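Local coordinates for ribonuclease S-3 (Pyrus pyrifolia, PDB 1IQQ), which cleaves RNA as a T2-family ribonuclease of the pear pistil, where it is responsible for gametophytic self-incompatibility, at residues D2-T7 with H33-S38. Residues are numbered along the deposited sequence; the frame is centred on the assembly and turned at random.
Sequences DYFQFT and HGLWPS
Q5 and S38 meet side chain to side chain on one face of two antiparallel strands of the RNase T2 core sheet, whose hydrogen-bonded pairs are Y3–S38, Q5–W36 and T7–G34. Q5 NE2 gives a nearly straight hydrogen bond to S38 OG at 2.9 Å, with the hydroxyl lying in the amide plane. That hydroxyl donates in turn to W36 O, approaching from above the carbonyl plane; W36 O thus takes two donors, S38 OG and Q5 N. NE2 also sits at the edge of the W36 indole, 3.7 Å from CE3. S38 CB lies over one face of the Y3 ring, a CH-pi contact 3.8 Å from the centroid, reached because Y3 CG stands between its backbone N and carbonyl carbon (chi1 76°).

On the other face of the sheet, L35 CD2 touches F4 CD2 (3.8 Å) and F6 CB (3.9 Å). Helix 99-112 packs on L35 and F6 through V106 and M109, and strand 161-171 flanks 3-7 as its second neighbour.

A classic beta bulge lies at each end of this stretch: D2 and Y3 both face S38, H33 and G34 both face T7. H33 is the catalytic proton donor, and W36 stacks on H88, the proton acceptor. At H33, the backbone N bonds to T7 O at 2.8 Å, and G34 N reaches the same oxygen from the same face of its plane.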
# COMPACT_ATOMS: atom_id res chain seq x y z
N ASP A 2 17.06 2.54 -2.98
CA ASP A 2 17.67 1.59 -2.03
C ASP A 2 16.76 0.42 -1.69
O ASP A 2 17.25 -0.69 -1.48
CB ASP A 2 17.97 2.25 -0.67
CG ASP A 2 18.98 3.38 -0.77
OD1 ASP A 2 19.89 3.26 -1.63
OD2 ASP A 2 18.84 4.33 0.02
N TYR A 3 15.45 0.64 -1.62
CA TYR A 3 14.55 -0.45 -1.15
C TYR A 3 13.16 -0.13 -1.64
O TYR A 3 12.96 0.92 -2.29
CB TYR A 3 14.59 -0.52 0.38
CG TYR A 3 13.82 0.57 1.14
CD1 TYR A 3 12.56 0.31 1.68
CD2 TYR A 3 14.36 1.86 1.33
CE1 TYR A 3 11.83 1.25 2.36
CE2 TYR A 3 13.64 2.81 2.07
CZ TYR A 3 12.35 2.51 2.57
OH TYR A 3 11.61 3.51 3.18
N PHE A 4 12.21 -1.04 -1.43
CA PHE A 4 10.83 -0.77 -1.83
C PHE A 4 9.87 -0.65 -0.67
O PHE A 4 9.98 -1.37 0.36
CB PHE A 4 10.28 -1.97 -2.63
CG PHE A 4 10.82 -2.07 -4.01
CD1 PHE A 4 11.76 -3.01 -4.31
CD2 PHE A 4 10.31 -1.24 -5.00
CE1 PHE A 4 12.23 -3.16 -5.68
CE2 PHE A 4 10.75 -1.39 -6.33
CZ PHE A 4 11.68 -2.32 -6.66
N GLN A 5 8.90 0.23 -0.83
CA GLN A 5 7.76 0.33 0.06
C GLN A 5 6.56 -0.15 -0.72
O GLN A 5 6.21 0.45 -1.76
CB GLN A 5 7.46 1.75 0.46
CG GLN A 5 8.56 2.30 1.44
CD GLN A 5 8.24 3.71 1.86
OE1 GLN A 5 7.43 3.94 2.80
NE2 GLN A 5 8.81 4.66 1.16
N PHE A 6 5.86 -1.18 -0.26
CA PHE A 6 4.62 -1.65 -0.90
C PHE A 6 3.53 -1.30 0.04
O PHE A 6 3.35 -1.93 1.09
CB PHE A 6 4.73 -3.16 -1.13
CG PHE A 6 3.54 -3.79 -1.83
CD1 PHE A 6 3.11 -5.03 -1.45
CD2 PHE A 6 2.90 -3.17 -2.89
CE1 PHE A 6 2.05 -5.67 -2.17
CE2 PHE A 6 1.86 -3.78 -3.61
CZ PHE A 6 1.43 -5.04 -3.25
N THR A 7 2.76 -0.27 -0.31
CA THR A 7 1.72 0.27 0.60
C THR A 7 0.34 -0.10 0.16
O THR A 7 0.01 0.02 -1.05
CB THR A 7 1.82 1.78 0.59
OG1 THR A 7 3.14 2.17 1.02
CG2 THR A 7 0.80 2.38 1.62
N HIS A 33 -2.01 0.92 -2.71
CA HIS A 33 -1.86 2.38 -2.83
C HIS A 33 -0.58 2.73 -3.56
O HIS A 33 -0.51 3.76 -4.24
CB HIS A 33 -1.84 3.03 -1.46
CG HIS A 33 -1.58 4.51 -1.47
ND1 HIS A 33 -2.57 5.44 -1.71
CD2 HIS A 33 -0.45 5.21 -1.26
CE1 HIS A 33 -2.06 6.66 -1.66
NE2 HIS A 33 -0.77 6.55 -1.39
N GLY A 34 0.48 1.95 -3.41
CA GLY A 34 1.67 2.25 -4.16
C GLY A 34 2.74 1.19 -4.04
O GLY A 34 2.75 0.38 -3.09
N LEU A 35 3.68 1.23 -4.97
CA LEU A 35 4.93 0.43 -4.90
C LEU A 35 6.02 1.46 -5.23
O LEU A 35 6.15 1.90 -6.40
CB LEU A 35 4.97 -0.72 -5.87
CG LEU A 35 5.85 -2.03 -5.68
CD1 LEU A 35 6.50 -2.60 -6.98
CD2 LEU A 35 6.67 -2.09 -4.38
N TRP A 36 6.68 1.87 -4.17
CA TRP A 36 7.65 2.96 -4.30
C TRP A 36 9.10 2.64 -4.16
O TRP A 36 9.50 2.13 -3.13
CB TRP A 36 7.43 4.04 -3.22
CG TRP A 36 6.08 4.69 -3.19
CD1 TRP A 36 5.04 4.57 -4.11
CD2 TRP A 36 5.65 5.62 -2.19
NE1 TRP A 36 3.99 5.41 -3.69
CE2 TRP A 36 4.35 6.06 -2.54
CE3 TRP A 36 6.24 6.13 -1.02
CZ2 TRP A 36 3.63 7.00 -1.74
CZ3 TRP A 36 5.53 7.06 -0.25
CH2 TRP A 36 4.25 7.48 -0.62
N PRO A 37 9.90 2.83 -5.21
CA PRO A 37 11.36 2.64 -5.08
C PRO A 37 11.67 3.79 -4.08
O PRO A 37 11.23 4.99 -4.25
CB PRO A 37 11.87 2.99 -6.48
CG PRO A 37 10.74 2.58 -7.39
CD PRO A 37 9.50 3.01 -6.62
N SER A 38 12.39 3.48 -3.01
CA SER A 38 12.60 4.43 -1.91
C SER A 38 14.03 4.52 -1.46
O SER A 38 14.80 3.62 -1.75
CB SER A 38 11.77 3.98 -0.70
OG SER A 38 10.42 3.89 -1.12